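Macrophage migration inhibitory factor-like protein (PDB 3FWT) belongs to the macrophage migration inhibitory factor family, small alpha/beta proteins that assemble as trimers, here represented by a member from Leishmania major. Local coordinates at residues P99-A104 / V118-T123; T26-S31 / C109-E114; A42-I47 / A103-E108. All blocks are in the same frame, centred on the assembly; numbering follows the deposited sequence.

Contact 1 (P99-A104 / V118-T123)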
ATOM      1  N   PRO A  99     -15.221   0.991  13.265  1.00 17.54           N
ATOM      2  CA  PRO A  99     -15.194   0.651  14.670  1.00 17.92           C
ATOM      3  C   PRO A  99     -15.031  -0.863  14.886  1.00 17.11           C
ATOM      4  O   PRO A  99     -14.435  -1.264  15.877  1.00 16.67           O
ATOM      5  CB  PRO A  99     -16.541   1.197  15.218  1.00 17.85           C
ATOM      6  CG  PRO A  99     -17.282   1.771  14.040  1.00 17.77           C
ATOM      7  CD  PRO A  99     -16.312   1.911  12.898  1.00 19.60           C
ATOM      8  N   ARG A 100     -15.534  -1.691  13.967  1.00 16.53           N
ATOM      9  CA  ARG A 100     -15.348  -3.149  14.073  1.00 17.12           C
ATOM     10  C   ARG A 100     -13.911  -3.567  13.793  1.00 17.04           C
ATOM     11  O   ARG A 100     -13.357  -4.334  14.568  1.00 14.00           O
ATOM     12  CB  ARG A 100     -16.361  -3.903  13.215  1.00 18.23           C
ATOM     13  CG  ARG A 100     -17.816  -3.483  13.620  1.00 21.52           C
ATOM     14  CD  ARG A 100     -18.838  -4.166  12.798  1.00 18.29           C
ATOM     15  NE  ARG A 100     -18.761  -5.594  13.025  1.00 24.87           N
ATOM     16  CZ  ARG A 100     -19.496  -6.507  12.399  1.00 23.48           C
ATOM     17  NH1 ARG A 100     -20.411  -6.146  11.510  1.00 21.40           N
ATOM     18  NH2 ARG A 100     -19.298  -7.785  12.662  1.00 19.17           N
ATOM     19  N   ILE A 101     -13.304  -2.960  12.748  1.00 16.03           N
ATOM     20  CA  ILE A 101     -11.935  -3.271  12.413  1.00 15.20           C
ATOM     21  C   ILE A 101     -11.028  -2.902  13.576  1.00 15.71           C
ATOM     22  O   ILE A 101     -10.210  -3.745  14.034  1.00 14.60           O
ATOM     23  CB  ILE A 101     -11.564  -2.531  11.128  1.00 16.35           C
ATOM     24  CG1 ILE A 101     -12.284  -3.229   9.939  1.00 12.93           C
ATOM     25  CG2 ILE A 101     -10.033  -2.416  10.877  1.00 13.25           C
ATOM     26  CD1 ILE A 101     -12.160  -2.338   8.666  1.00 10.12           C
ATOM     27  N   ALA A 102     -11.199  -1.677  14.079  1.00 13.58           N
ATOM     28  CA  ALA A 102     -10.416  -1.174  15.186  1.00 14.97           C
ATOM     29  C   ALA A 102     -10.638  -2.041  16.433  1.00 15.76           C
ATOM     30  O   ALA A 102      -9.658  -2.384  17.078  1.00 16.13           O
ATOM     31  CB  ALA A 102     -10.731   0.294  15.451  1.00 16.89           C
ATOM     32  N   ALA A 103     -11.898  -2.422  16.768  1.00 14.48           N
ATOM     33  CA  ALA A 103     -12.142  -3.303  17.920  1.00 13.82           C
ATOM     34  C   ALA A 103     -11.409  -4.638  17.787  1.00 12.53           C
ATOM     35  O   ALA A 103     -10.819  -5.154  18.728  1.00 13.01           O
ATOM     36  CB  ALA A 103     -13.689  -3.567  18.129  1.00 12.98           C
ATOM     37  N   ALA A 104     -11.478  -5.234  16.599  1.00 14.63           N
ATOM     38  CA  ALA A 104     -10.784  -6.488  16.360  1.00 14.32           C
ATOM     39  C   ALA A 104      -9.283  -6.342  16.547  1.00 14.17           C
ATOM     40  O   ALA A 104      -8.659  -7.270  17.091  1.00 14.70           O
ATOM     41  CB  ALA A 104     -11.146  -7.089  14.873  1.00 13.20           C
ATOM     42  N   VAL A 118      -7.605   3.670   9.806  1.00 14.46           N
ATOM     43  CA  VAL A 118      -8.193   2.812   8.742  1.00 13.44           C
ATOM     44  C   VAL A 118      -8.522   3.701   7.528  1.00 13.83           C
ATOM     45  O   VAL A 118      -9.169   4.759   7.709  1.00 14.54           O
ATOM     46  CB  VAL A 118      -9.434   2.062   9.207  1.00 13.93           C
ATOM     47  CG1 VAL A 118      -9.907   0.969   8.134  1.00 16.04           C
ATOM     48  CG2 VAL A 118      -9.142   1.366  10.544  1.00 13.67           C
ATOM     49  N   PHE A 119      -7.991   3.357   6.341  1.00 14.57           N
ATOM     50  CA  PHE A 119      -8.290   4.096   5.107  1.00 15.43           C
ATOM     51  C   PHE A 119      -8.954   3.183   4.065  1.00 16.45           C
ATOM     52  O   PHE A 119      -8.573   2.034   3.925  1.00 16.75           O
ATOM     53  CB  PHE A 119      -7.015   4.617   4.460  1.00 13.60           C
ATOM     54  CG  PHE A 119      -6.383   5.728   5.201  1.00 17.74           C
ATOM     55  CD1 PHE A 119      -5.787   5.499   6.430  1.00 18.64           C
ATOM     56  CD2 PHE A 119      -6.300   6.987   4.646  1.00 20.66           C
ATOM     57  CE1 PHE A 119      -5.195   6.521   7.068  1.00 22.45           C
ATOM     58  CE2 PHE A 119      -5.699   8.018   5.318  1.00 18.76           C
ATOM     59  CZ  PHE A 119      -5.152   7.766   6.527  1.00 21.42           C
ATOM     60  N   TYR A 120      -9.947   3.696   3.323  1.00 17.09           N
ATOM     61  CA  TYR A 120     -10.651   2.885   2.354  1.00 15.70           C
ATOM     62  C   TYR A 120     -10.413   3.452   0.937  1.00 16.54           C
ATOM     63  O   TYR A 120     -10.563   4.695   0.657  1.00 15.54           O
ATOM     64  CB  TYR A 120     -12.192   2.857   2.607  1.00 15.78           C
ATOM     65  CG  TYR A 120     -12.574   2.388   3.974  1.00 13.58           C
ATOM     66  CD1 TYR A 120     -12.262   3.128   5.072  1.00 15.30           C
ATOM     67  CD2 TYR A 120     -13.154   1.139   4.164  1.00 11.76           C
ATOM     68  CE1 TYR A 120     -12.592   2.689   6.336  1.00 15.69           C
ATOM     69  CE2 TYR A 120     -13.490   0.695   5.369  1.00 15.89           C
ATOM     70  CZ  TYR A 120     -13.211   1.469   6.473  1.00 11.00           C
ATOM     71  OH  TYR A 120     -13.512   1.017   7.702  1.00 16.87           O
ATOM     72  N   TYR A 121     -10.032   2.566   0.042  1.00 15.89           N
ATOM     73  CA  TYR A 121      -9.870   2.951  -1.357  1.00 17.09           C
ATOM     74  C   TYR A 121     -10.675   2.009  -2.250  1.00 17.40           C
ATOM     75  O   TYR A 121     -11.054   0.906  -1.870  1.00 16.51           O
ATOM     76  CB  TYR A 121      -8.400   2.921  -1.811  1.00 15.05           C
ATOM     77  CG  TYR A 121      -7.544   3.841  -0.998  1.00 18.93           C
ATOM     78  CD1 TYR A 121      -6.787   3.358   0.058  1.00 18.90           C
ATOM     79  CD2 TYR A 121      -7.499   5.198  -1.264  1.00 15.85           C
ATOM     80  CE1 TYR A 121      -6.061   4.225   0.847  1.00 21.29           C
ATOM     81  CE2 TYR A 121      -6.770   6.046  -0.497  1.00 19.06           C
ATOM     82  CZ  TYR A 121      -6.043   5.580   0.556  1.00 18.60           C
ATOM     83  OH  TYR A 121      -5.305   6.475   1.298  1.00 18.74           O
ATOM     84  N   SER A 122     -10.930   2.445  -3.457  1.00 17.73           N
ATOM     85  CA  SER A 122     -11.563   1.527  -4.408  1.00 19.55           C
ATOM     86  C   SER A 122     -11.112   1.847  -5.824  1.00 19.10           C
ATOM     87  O   SER A 122     -10.461   2.852  -6.085  1.00 20.16           O
ATOM     88  CB  SER A 122     -13.095   1.531  -4.226  1.00 19.23           C
ATOM     89  OG  SER A 122     -13.635   2.804  -4.645  1.00 23.79           O
ATOM     90  N   THR A 123     -11.377   0.935  -6.739  1.00 20.34           N
ATOM     91  CA  THR A 123     -10.931   1.122  -8.107  1.00 21.16           C
ATOM     92  C   THR A 123     -11.978   0.485  -9.024  1.00 21.32           C
ATOM     93  O   THR A 123     -12.764  -0.366  -8.582  1.00 22.01           O
ATOM     94  CB  THR A 123      -9.563   0.393  -8.300  1.00 19.54           C
ATOM     95  OG1 THR A 123      -9.216   0.371  -9.677  1.00 21.76           O
ATOM     96  CG2 THR A 123      -9.679  -1.010  -7.816  1.00 18.82           C
TER
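Ile101 reaches from its helix to the strand and lies against Val118, each of its branches meeting one of the valine methyls. Its CG2 meets CG2 of Val118 at 3.9 Å, while CD1 lies 4.0 Å from CG1 of the same valine. The two side chains meet at a slant, methyl against methyl. The long arm of Ile101 is stretched out, with CD1 anti to CA (chi2 169°), which carries the methyl past the valine to Tyr120, 3.7 Å from the tyrosine OH. Tyr120 comes to this methyl from the opposite direction: its CB leaves the strand without facing the helix, and the length of the ring brings the hydroxyl in.

The polar need of that hydroxyl is met by OG1 of Thr98, with which it hydrogen-bonds, one turn nearer the start of the helix. Val83 on the adjoining strand packs against both Val118 and Tyr120, and Val81 against Ile101. Strand alternation leaves Phe119 and Tyr121 on the reverse face, where Phe119 packs on Met21 of a second subunit.

Branched aliphatics suit the Ile101-Val118 pair: beta-branching fits Val118 to a strand, and Ile101 has the reach to bridge from helix to sheet, while Tyr120 has the length to bring its OH to the helix. The contact closes the second half of a beta-alpha-beta unit, in which helix 92-109 is laid on strand 116-128. Its chemistry is essentially dispersion and burial of apolar surface, without directional bonds between the segments, and the one polar group brought into it arrives with its own partner on the helix.

Contact 2 (T26-S31 / C109-E114)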
ATOM      1  N   THR A  26      -3.157  -5.093   6.771  1.00 10.93           N
ATOM      2  CA  THR A  26      -3.028  -4.673   8.131  1.00 11.06           C
ATOM      3  C   THR A  26      -1.521  -4.551   8.329  1.00 11.35           C
ATOM      4  O   THR A  26      -0.833  -5.540   8.223  1.00 13.02           O
ATOM      5  CB  THR A  26      -3.572  -5.749   9.108  1.00 10.30           C
ATOM      6  OG1 THR A  26      -5.004  -5.854   8.977  1.00 10.68           O
ATOM      7  CG2 THR A  26      -3.258  -5.384  10.563  1.00  9.92           C
ATOM      8  N   ILE A  27      -1.080  -3.363   8.701  1.00 10.50           N
ATOM      9  CA  ILE A  27       0.323  -3.019   9.041  1.00 10.45           C
ATOM     10  C   ILE A  27       0.346  -2.679  10.550  1.00  9.27           C
ATOM     11  O   ILE A  27      -0.305  -1.709  10.985  1.00 10.18           O
ATOM     12  CB  ILE A  27       0.845  -1.877   8.194  1.00  8.76           C
ATOM     13  CG1 ILE A  27       0.532  -2.119   6.712  1.00 10.74           C
ATOM     14  CG2 ILE A  27       2.372  -1.551   8.511  1.00 13.59           C
ATOM     15  CD1 ILE A  27       1.156  -1.012   5.767  1.00  8.93           C
ATOM     16  N   VAL A  28       1.107  -3.481  11.296  1.00  7.99           N
ATOM     17  CA  VAL A  28       1.223  -3.341  12.748  1.00  9.04           C
ATOM     18  C   VAL A  28       2.672  -3.367  13.205  1.00 11.34           C
ATOM     19  O   VAL A  28       3.508  -4.033  12.602  1.00  7.90           O
ATOM     20  CB  VAL A  28       0.349  -4.340  13.511  1.00  9.13           C
ATOM     21  CG1 VAL A  28      -1.082  -4.187  13.026  1.00 10.57           C
ATOM     22  CG2 VAL A  28       0.720  -5.847  13.331  1.00  4.10           C
ATOM     23  N   SER A  29       2.972  -2.563  14.239  1.00 11.16           N
ATOM     24  CA  SER A  29       4.336  -2.547  14.793  1.00 11.13           C
ATOM     25  C   SER A  29       4.620  -3.677  15.781  1.00 11.03           C
ATOM     26  O   SER A  29       5.782  -3.979  16.037  1.00 12.03           O
ATOM     27  CB  SER A  29       4.633  -1.225  15.446  1.00 11.88           C
ATOM     28  OG  SER A  29       3.576  -0.910  16.342  1.00 12.67           O
ATOM     29  N   VAL A  30       3.578  -4.345  16.274  1.00  9.53           N
ATOM     30  CA  VAL A  30       3.718  -5.551  17.094  1.00 10.74           C
ATOM     31  C   VAL A  30       3.933  -6.838  16.269  1.00 12.35           C
ATOM     32  O   VAL A  30       3.745  -6.863  15.067  1.00 13.41           O
ATOM     33  CB  VAL A  30       2.444  -5.797  17.934  1.00 11.27           C
ATOM     34  CG1 VAL A  30       1.991  -4.557  18.633  1.00 13.25           C
ATOM     35  CG2 VAL A  30       1.262  -6.281  17.030  1.00  7.93           C
ATOM     36  N   SER A  31       4.311  -7.919  16.942  1.00 12.02           N
ATOM     37  CA  SER A  31       4.489  -9.185  16.287  1.00 14.54           C
ATOM     38  C   SER A  31       3.161  -9.927  16.332  1.00 13.92           C
ATOM     39  O   SER A  31       2.444  -9.824  17.322  1.00 15.76           O
ATOM     40  CB  SER A  31       5.591  -9.953  17.033  1.00 16.16           C
ATOM     41  OG  SER A  31       5.706 -11.277  16.589  1.00 20.37           O
ATOM     42  N   CYS A 109      -4.499  -7.439  19.343  1.00 18.23           N
ATOM     43  CA  CYS A 109      -3.112  -6.868  19.425  1.00 18.54           C
ATOM     44  C   CYS A 109      -2.823  -5.926  20.570  1.00 17.51           C
ATOM     45  O   CYS A 109      -1.655  -5.495  20.727  1.00 17.00           O
ATOM     46  CB  CYS A 109      -2.718  -6.127  18.131  1.00 15.50           C
ATOM     47  SG  CYS A 109      -2.983  -6.978  16.566  1.00 25.41           S
ATOM     48  N   GLY A 110      -3.845  -5.556  21.333  1.00 15.63           N
ATOM     49  CA  GLY A 110      -3.648  -4.654  22.487  1.00 16.33           C
ATOM     50  C   GLY A 110      -3.409  -3.194  22.059  1.00 17.25           C
ATOM     51  O   GLY A 110      -2.997  -2.372  22.859  1.00 17.91           O
ATOM     52  N   ILE A 111      -3.583  -2.883  20.784  1.00 16.78           N
ATOM     53  CA  ILE A 111      -3.374  -1.544  20.284  1.00 15.85           C
ATOM     54  C   ILE A 111      -4.640  -0.742  20.560  1.00 15.13           C
ATOM     55  O   ILE A 111      -5.659  -1.118  20.103  1.00 13.70           O
ATOM     56  CB  ILE A 111      -3.034  -1.584  18.768  1.00 16.97           C
ATOM     57  CG1 ILE A 111      -1.711  -2.343  18.572  1.00 14.45           C
ATOM     58  CG2 ILE A 111      -2.961  -0.167  18.141  1.00 14.94           C
ATOM     59  CD1 ILE A 111      -1.367  -2.689  17.058  1.00 10.83           C
ATOM     60  N   PRO A 112      -4.536   0.409  21.258  1.00 15.47           N
ATOM     61  CA  PRO A 112      -5.742   1.196  21.635  1.00 16.43           C
ATOM     62  C   PRO A 112      -6.291   1.846  20.384  1.00 15.53           C
ATOM     63  O   PRO A 112      -5.523   2.124  19.451  1.00 14.91           O
ATOM     64  CB  PRO A 112      -5.210   2.234  22.674  1.00 18.20           C
ATOM     65  CG  PRO A 112      -3.659   2.111  22.693  1.00 19.19           C
ATOM     66  CD  PRO A 112      -3.258   1.105  21.571  1.00 15.63           C
ATOM     67  N   ALA A 113      -7.593   2.068  20.315  1.00 16.16           N
ATOM     68  CA  ALA A 113      -8.166   2.641  19.124  1.00 16.39           C
ATOM     69  C   ALA A 113      -7.536   3.989  18.755  1.00 15.48           C
ATOM     70  O   ALA A 113      -7.521   4.349  17.586  1.00 13.91           O
ATOM     71  CB  ALA A 113      -9.771   2.792  19.284  1.00 17.60           C
ATOM     72  N   GLU A 114      -7.059   4.776  19.729  1.00 15.73           N
ATOM     73  CA  GLU A 114      -6.479   6.074  19.368  1.00 17.06           C
ATOM     74  C   GLU A 114      -5.162   5.977  18.583  1.00 16.01           C
ATOM     75  O   GLU A 114      -4.638   7.010  18.113  1.00 15.46           O
ATOM     76  CB  GLU A 114      -6.309   7.045  20.560  1.00 17.87           C
ATOM     77  CG  GLU A 114      -5.439   6.457  21.736  1.00 25.34           C
ATOM     78  CD  GLU A 114      -6.250   5.535  22.702  1.00 36.00           C
ATOM     79  OE1 GLU A 114      -5.768   5.291  23.851  1.00 39.13           O
ATOM     80  OE2 GLU A 114      -7.364   5.057  22.321  1.00 39.61           O
TER
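Val28, Val30, Cys109 and Ile111 form a small apolar cluster where the end of a strand faces the end of a helix. Ile111 is the wedge in it: its CD1 lies 4.3 Å from CB of Val28 and 4.2 Å from CG1 of Val30, the isoleucine and Val30 meeting at a slant. The arm that does this stands beside the backbone N (chi1 -63°) and is extended beyond. The other methyl of Val30, CG2, sits between its own backbone N and carbonyl carbon and touches CB of Cys109 at 4.1 Å. CB makes the nearest approach of the cysteine, with the sulfur only slightly farther from the same methyl. All these are ordinary van der Waals contacts, and the backbones stay well apart, with 7.3 Å between CA of Val30 and CA of Cys109.

The polar bonds go to residues around the contact. Ile111 O is hydrogen-bonded with Thr106 OG1, which also pairs with Ala102 O, and this ties the loop back to the helix it has just left. Ser29 OG bonds with Ala78 N where the first segment leaves its strand.

Gly110, with a positive phi of 74° that glycine adopts easily, turns the chain out of helix 92-109. Ala79 of strand 79-85 touches both Val28 and Ile111, linking the cluster to the sheet. The contact thus joins the exit of strand 22-28 to the loop between helix 92-109 and strand 116-128, and further along that loop Glu114 O receives a hydrogen bond from Trp128 NE1 of a second subunit.

Contact 3 (A42-I47 / A103-E108)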
ATOM      1  N   ALA A  42     -10.706 -14.000  10.396  1.00 15.86           N
ATOM      2  CA  ALA A  42     -12.136 -14.343  10.764  1.00 16.52           C
ATOM      3  C   ALA A  42     -12.957 -13.126  11.007  1.00 16.28           C
ATOM      4  O   ALA A  42     -14.043 -13.002  10.475  1.00 15.97           O
ATOM      5  CB  ALA A  42     -12.159 -15.187  12.018  1.00 16.80           C
ATOM      6  N   ALA A  43     -12.446 -12.189  11.831  1.00 16.40           N
ATOM      7  CA  ALA A  43     -13.189 -10.956  12.120  1.00 16.97           C
ATOM      8  C   ALA A  43     -13.419 -10.061  10.943  1.00 18.27           C
ATOM      9  O   ALA A  43     -14.575  -9.691  10.684  1.00 19.36           O
ATOM     10  CB  ALA A  43     -12.537 -10.175  13.343  1.00 18.08           C
ATOM     11  N   TYR A  44     -12.349  -9.736  10.177  1.00 15.82           N
ATOM     12  CA  TYR A  44     -12.494  -9.032   8.938  1.00 17.39           C
ATOM     13  C   TYR A  44     -13.538  -9.651   7.996  1.00 17.88           C
ATOM     14  O   TYR A  44     -14.201  -8.930   7.297  1.00 20.57           O
ATOM     15  CB  TYR A  44     -11.144  -8.999   8.200  1.00 15.76           C
ATOM     16  CG  TYR A  44     -10.066  -8.187   8.974  1.00 15.02           C
ATOM     17  CD1 TYR A  44     -10.401  -7.312   9.989  1.00 12.89           C
ATOM     18  CD2 TYR A  44      -8.736  -8.252   8.569  1.00 14.00           C
ATOM     19  CE1 TYR A  44      -9.386  -6.542  10.669  1.00 14.00           C
ATOM     20  CE2 TYR A  44      -7.766  -7.548   9.161  1.00  9.35           C
ATOM     21  CZ  TYR A  44      -8.060  -6.693  10.235  1.00 16.53           C
ATOM     22  OH  TYR A  44      -7.003  -5.965  10.789  1.00 14.54           O
ATOM     23  N   GLY A  45     -13.592 -10.971   7.926  1.00 19.39           N
ATOM     24  CA  GLY A  45     -14.483 -11.674   6.974  1.00 21.63           C
ATOM     25  C   GLY A  45     -15.919 -11.376   7.357  1.00 21.05           C
ATOM     26  O   GLY A  45     -16.710 -11.086   6.511  1.00 23.02           O
ATOM     27  N   MET A  46     -16.243 -11.470   8.641  1.00 22.55           N
ATOM     28  CA  MET A  46     -17.558 -11.142   9.138  1.00 22.74           C
ATOM     29  C   MET A  46     -17.917  -9.701   8.868  1.00 22.36           C
ATOM     30  O   MET A  46     -18.994  -9.397   8.392  1.00 21.13           O
ATOM     31  CB  MET A  46     -17.586 -11.261  10.657  1.00 24.83           C
ATOM     32  CG  MET A  46     -18.098 -12.538  11.246  1.00 29.57           C
ATOM     33  SD  MET A  46     -18.933 -12.131  12.834  1.00 39.64           S
ATOM     34  CE  MET A  46     -17.599 -11.363  13.797  1.00 38.71           C
ATOM     35  N   ILE A  47     -17.042  -8.790   9.274  1.00 20.42           N
ATOM     36  CA  ILE A  47     -17.261  -7.392   9.051  1.00 18.89           C
ATOM     37  C   ILE A  47     -17.534  -7.088   7.589  1.00 21.01           C
ATOM     38  O   ILE A  47     -18.423  -6.283   7.290  1.00 20.77           O
ATOM     39  CB  ILE A  47     -16.034  -6.580   9.530  1.00 19.45           C
ATOM     40  CG1 ILE A  47     -15.871  -6.790  11.062  1.00 15.33           C
ATOM     41  CG2 ILE A  47     -16.197  -5.139   9.105  1.00 20.71           C
ATOM     42  CD1 ILE A  47     -14.435  -6.450  11.683  1.00 14.41           C
ATOM     43  N   ALA A 103     -11.898  -2.422  16.768  1.00 14.48           N
ATOM     44  CA  ALA A 103     -12.142  -3.303  17.920  1.00 13.82           C
ATOM     45  C   ALA A 103     -11.409  -4.638  17.787  1.00 12.53           C
ATOM     46  O   ALA A 103     -10.819  -5.154  18.728  1.00 13.01           O
ATOM     47  CB  ALA A 103     -13.689  -3.567  18.129  1.00 12.98           C
ATOM     48  N   ALA A 104     -11.478  -5.234  16.599  1.00 14.63           N
ATOM     49  CA  ALA A 104     -10.784  -6.488  16.360  1.00 14.32           C
ATOM     50  C   ALA A 104      -9.283  -6.342  16.547  1.00 14.17           C
ATOM     51  O   ALA A 104      -8.659  -7.270  17.091  1.00 14.70           O
ATOM     52  CB  ALA A 104     -11.146  -7.089  14.873  1.00 13.20           C
ATOM     53  N   ILE A 105      -8.692  -5.223  16.082  1.00 15.61           N
ATOM     54  CA  ILE A 105      -7.208  -4.981  16.281  1.00 16.45           C
ATOM     55  C   ILE A 105      -6.890  -4.797  17.748  1.00 15.06           C
ATOM     56  O   ILE A 105      -5.907  -5.347  18.316  1.00 11.65           O
ATOM     57  CB  ILE A 105      -6.737  -3.740  15.530  1.00 17.34           C
ATOM     58  CG1 ILE A 105      -6.816  -3.947  14.017  1.00 19.87           C
ATOM     59  CG2 ILE A 105      -5.309  -3.409  15.907  1.00 15.67           C
ATOM     60  CD1 ILE A 105      -6.050  -5.125  13.691  1.00 28.40           C
ATOM     61  N   THR A 106      -7.751  -4.039  18.413  1.00 15.56           N
ATOM     62  CA  THR A 106      -7.489  -3.879  19.873  1.00 15.57           C
ATOM     63  C   THR A 106      -7.511  -5.202  20.642  1.00 14.41           C
ATOM     64  O   THR A 106      -6.665  -5.522  21.533  1.00 14.37           O
ATOM     65  CB  THR A 106      -8.483  -2.853  20.489  1.00 16.09           C
ATOM     66  OG1 THR A 106      -8.330  -1.577  19.833  1.00 16.21           O
ATOM     67  CG2 THR A 106      -8.171  -2.705  21.980  1.00 16.30           C
ATOM     68  N   LYS A 107      -8.509  -6.016  20.359  1.00 15.63           N
ATOM     69  CA  LYS A 107      -8.599  -7.330  21.002  1.00 15.42           C
ATOM     70  C   LYS A 107      -7.424  -8.233  20.676  1.00 16.05           C
ATOM     71  O   LYS A 107      -6.862  -8.895  21.559  1.00 14.40           O
ATOM     72  CB  LYS A 107      -9.892  -8.019  20.583  1.00 17.17           C
ATOM     73  CG  LYS A 107     -10.201  -9.416  21.289  1.00 17.02           C
ATOM     74  CD  LYS A 107     -11.502  -9.967  20.690  1.00 24.53           C
ATOM     75  CE  LYS A 107     -12.189 -10.926  21.669  1.00 30.98           C
ATOM     76  NZ  LYS A 107     -13.625 -10.502  21.826  1.00 32.49           N
ATOM     77  N   GLU A 108      -7.028  -8.305  19.411  1.00 15.93           N
ATOM     78  CA  GLU A 108      -6.024  -9.312  19.120  1.00 16.72           C
ATOM     79  C   GLU A 108      -4.654  -8.762  19.430  1.00 17.92           C
ATOM     80  O   GLU A 108      -3.737  -9.532  19.736  1.00 18.53           O
ATOM     81  CB  GLU A 108      -6.040  -9.735  17.661  1.00 15.42           C
ATOM     82  CG  GLU A 108      -7.302 -10.515  17.218  1.00 17.85           C
ATOM     83  CD  GLU A 108      -7.687 -11.675  18.121  1.00 20.62           C
ATOM     84  OE1 GLU A 108      -6.811 -12.508  18.480  1.00 18.91           O
ATOM     85  OE2 GLU A 108      -8.901 -11.704  18.500  1.00 19.71           O
TER
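Tyr44 brings the hydroxyl end of its ring against the tip of Ile105, whose CD1 lies near the ring plane, at the edge. The approach is tight: CD1 is 3.2 Å from Tyr44 OH, and CG1 of the same isoleucine follows at 3.8 Å. Neither CB faces the opposing helix; the isoleucine gets there by a bent arm, its chi2 of -56° folding CD1 back instead of extending it. The tyrosine oxygen is satisfied by Thr26 OG1, with which it hydrogen-bonds, and this bond ties the ring end to strand 22-28.

The helices themselves come together at a pair of alanines. Ala43 CB and Ala104 CB point at each other and meet at 3.7 Å, which leaves their CA atoms only 6.6 Å apart. Methyl-sized side chains suit this spot, because they let the two antiparallel backbones draw close.

Thr61 and Phe63 of strand 60-64 lie against Tyr44, and Ile116 of strand 116-128 against Ile105, so the aromatic and aliphatic pair fills the layer between the helices and the sheet. Farther from the sheet, the alanines join helix 34-52 to helix 92-109 nearer the surface, where Leu40 also packs against Ala104.

In the fold
Contact 1 is the fully buried one, lying closest to the centre of the chain, whereas contacts 2 and 3 are partly buried and mix core residues with ones nearer the surface. Helix 92-109 is common to all: contact 1 lays it on the sheet, contact 3 sets it against helix 34-52, and contact 2 uses its final residue and the loop that follows. Branched aliphatics dominate at the sheet, and alanines where helix meets helix. Contacts 1 and 3 merge through Ile47 packing on Arg100, and through Ile101 against Tyr44. Contacts 1 and 2 also border a second subunit, while contact 3 remains within its own chain.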